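Local coordinates for protein NEQ263 (Nanoarchaeum equitans Kin4-M, PDB 5BN3) that probably binds ATP as one of the two subunit types in the catalytic core of an unusual archaeal ATP synthase, the NeqA-NeqB complex, at residues Y61-S66 and P203-T208. Residues are numbered along the deposited sequence; the frame is centred on the assembly and turned at random.
Sequences YKIAVS and PRVALT
The ends of I63 and T208 meet tip to tip where the segment of strand 62-64 packs on helix 196-215. From its CB, the I63 side chain sends CG1 at the helix, between its own backbone N and carbonyl carbon (chi1 58°). CG1 comes within 4.1 Å of T208 CG2. One bond further, CD1 settles between V205 and T208, beside V205 CB and 3.8 Å from V205 O. The same CD1 lies 3.9 Å from T208 CG2. The terminal methyl therefore bears on one turn of the helix, touching backbone and side chain alike. V65, two residues along and on the same side of the chain, comes across T208 roughly at right angles, with its CG1 3.9 Å from T208 CG2. The helix belongs to the nucleotide-binding domain of the ATPase alpha/beta family, a member of the P-loop NTPase clan; its other side, through A206, lies on strand 156-162 of the central sheet. Strand 62-64 pairs antiparallel with strand 91-93, and I94, just beyond that partner, also touches V205 and T208. T208 turns its two branches to different uses: CG2 faces the strand, while OG1 bonds back to R204 O one turn earlier, 2.7 Å away and tilted 31° from the carbonyl plane. T208 N reaches the same oxygen from the opposite face. A second partner of OG1 is R265. With an alanine in its place, I63 CD1 and V65 CG1 would probably lose their methyl partner, and R204 O and R265 the hydroxyl they share.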
loop_
_atom_site.group_PDB
_atom_site.type_symbol
_atom_site.label_atom_id
_atom_site.label_comp_id
_atom_site.label_asym_id
_atom_site.label_seq_id
_atom_site.Cartn_x
_atom_site.Cartn_y
_atom_site.Cartn_z
ATOM N N TYR B 61 -19.196 34.253 7.330
ATOM C CA TYR B 61 -19.718 34.632 6.017
ATOM C C TYR B 61 -21.210 34.353 5.842
ATOM O O TYR B 61 -21.692 33.247 6.101
ATOM C CB TYR B 61 -18.915 33.983 4.884
ATOM C CG TYR B 61 -19.246 34.556 3.523
ATOM C CD1 TYR B 61 -18.774 35.804 3.143
ATOM C CD2 TYR B 61 -20.037 33.855 2.624
ATOM C CE1 TYR B 61 -19.077 36.337 1.905
ATOM C CE2 TYR B 61 -20.343 34.381 1.384
ATOM C CZ TYR B 61 -19.862 35.621 1.032
ATOM O OH TYR B 61 -20.163 36.149 -0.199
ATOM N N LYS B 62 -21.930 35.376 5.395
ATOM C CA LYS B 62 -23.367 35.278 5.190
ATOM C C LYS B 62 -23.758 35.818 3.819
ATOM O O LYS B 62 -23.028 36.609 3.223
ATOM C CB LYS B 62 -24.116 36.041 6.290
ATOM C CG LYS B 62 -23.842 35.547 7.704
ATOM C CD LYS B 62 -24.604 36.374 8.732
ATOM C CE LYS B 62 -24.340 35.880 10.147
ATOM N NZ LYS B 62 -25.074 36.680 11.167
ATOM N N ILE B 63 -24.908 35.380 3.319
ATOM C CA ILE B 63 -25.448 35.921 2.078
ATOM C C ILE B 63 -26.871 36.425 2.282
ATOM O O ILE B 63 -27.610 35.911 3.125
ATOM C CB ILE B 63 -25.433 34.886 0.929
ATOM C CG1 ILE B 63 -26.228 33.636 1.314
ATOM C CG2 ILE B 63 -24.005 34.521 0.555
ATOM C CD1 ILE B 63 -26.596 32.757 0.129
ATOM N N ALA B 64 -27.251 37.440 1.514
ATOM C CA ALA B 64 -28.629 37.908 1.507
ATOM C C ALA B 64 -29.466 36.904 0.730
ATOM O O ALA B 64 -29.143 36.583 -0.411
ATOM C CB ALA B 64 -28.715 39.278 0.863
ATOM N N VAL B 65 -30.531 36.400 1.346
ATOM C CA VAL B 65 -31.404 35.441 0.673
ATOM C C VAL B 65 -32.671 36.103 0.137
ATOM O O VAL B 65 -33.325 36.881 0.835
ATOM C CB VAL B 65 -31.772 34.247 1.584
ATOM C CG1 VAL B 65 -30.547 33.388 1.854
ATOM C CG2 VAL B 65 -32.381 34.728 2.891
ATOM N N SER B 66 -32.997 35.791 -1.113
ATOM C CA SER B 66 -34.196 36.299 -1.773
ATOM C C SER B 66 -34.386 35.548 -3.079
ATOM O O SER B 66 -33.549 34.723 -3.452
ATOM C CB SER B 66 -34.078 37.799 -2.050
ATOM O OG SER B 66 -33.065 38.071 -3.003
ATOM N N PRO B 203 -21.108 25.063 -2.876
ATOM C CA PRO B 203 -22.332 24.310 -2.587
ATOM C C PRO B 203 -23.074 24.861 -1.374
ATOM O O PRO B 203 -24.276 24.646 -1.262
ATOM C CB PRO B 203 -21.811 22.900 -2.289
ATOM C CG PRO B 203 -20.426 23.119 -1.779
ATOM C CD PRO B 203 -19.896 24.272 -2.579
ATOM N N ARG B 204 -22.369 25.552 -0.481
ATOM C CA ARG B 204 -22.993 26.094 0.725
ATOM C C ARG B 204 -23.915 27.279 0.439
ATOM O O ARG B 204 -25.005 27.371 1.008
ATOM C CB ARG B 204 -21.925 26.470 1.760
ATOM C CG ARG B 204 -21.306 25.269 2.471
ATOM C CD ARG B 204 -20.186 25.677 3.415
ATOM N NE ARG B 204 -19.803 24.585 4.310
ATOM C CZ ARG B 204 -18.891 23.662 4.022
ATOM N NH1 ARG B 204 -18.254 23.696 2.860
ATOM N NH2 ARG B 204 -18.614 22.706 4.897
ATOM N N VAL B 205 -23.488 28.184 -0.437
ATOM C CA VAL B 205 -24.342 29.313 -0.799
ATOM C C VAL B 205 -25.522 28.839 -1.647
ATOM O O VAL B 205 -26.629 29.358 -1.526
ATOM C CB VAL B 205 -23.561 30.462 -1.513
ATOM C CG1 VAL B 205 -22.328 30.848 -0.715
ATOM C CG2 VAL B 205 -23.155 30.065 -2.918
ATOM N N ALA B 206 -25.283 27.834 -2.486
ATOM C CA ALA B 206 -26.332 27.275 -3.333
ATOM C C ALA B 206 -27.411 26.585 -2.506
ATOM O O ALA B 206 -28.606 26.707 -2.793
ATOM C CB ALA B 206 -25.733 26.301 -4.333
ATOM N N LEU B 207 -26.987 25.842 -1.489
ATOM C CA LEU B 207 -27.923 25.149 -0.606
ATOM C C LEU B 207 -28.594 26.084 0.401
ATOM O O LEU B 207 -29.716 25.826 0.839
ATOM C CB LEU B 207 -27.225 23.990 0.111
ATOM C CG LEU B 207 -26.948 22.777 -0.778
ATOM C CD1 LEU B 207 -26.032 21.796 -0.079
ATOM C CD2 LEU B 207 -28.251 22.105 -1.144
ATOM N N THR B 208 -27.910 27.162 0.775
ATOM C CA THR B 208 -28.525 28.183 1.618
ATOM C C THR B 208 -29.696 28.817 0.873
ATOM O O THR B 208 -30.764 29.033 1.447
ATOM C CB THR B 208 -27.512 29.270 2.029
ATOM O OG1 THR B 208 -26.492 28.684 2.847
ATOM C CG2 THR B 208 -28.201 30.376 2.812
#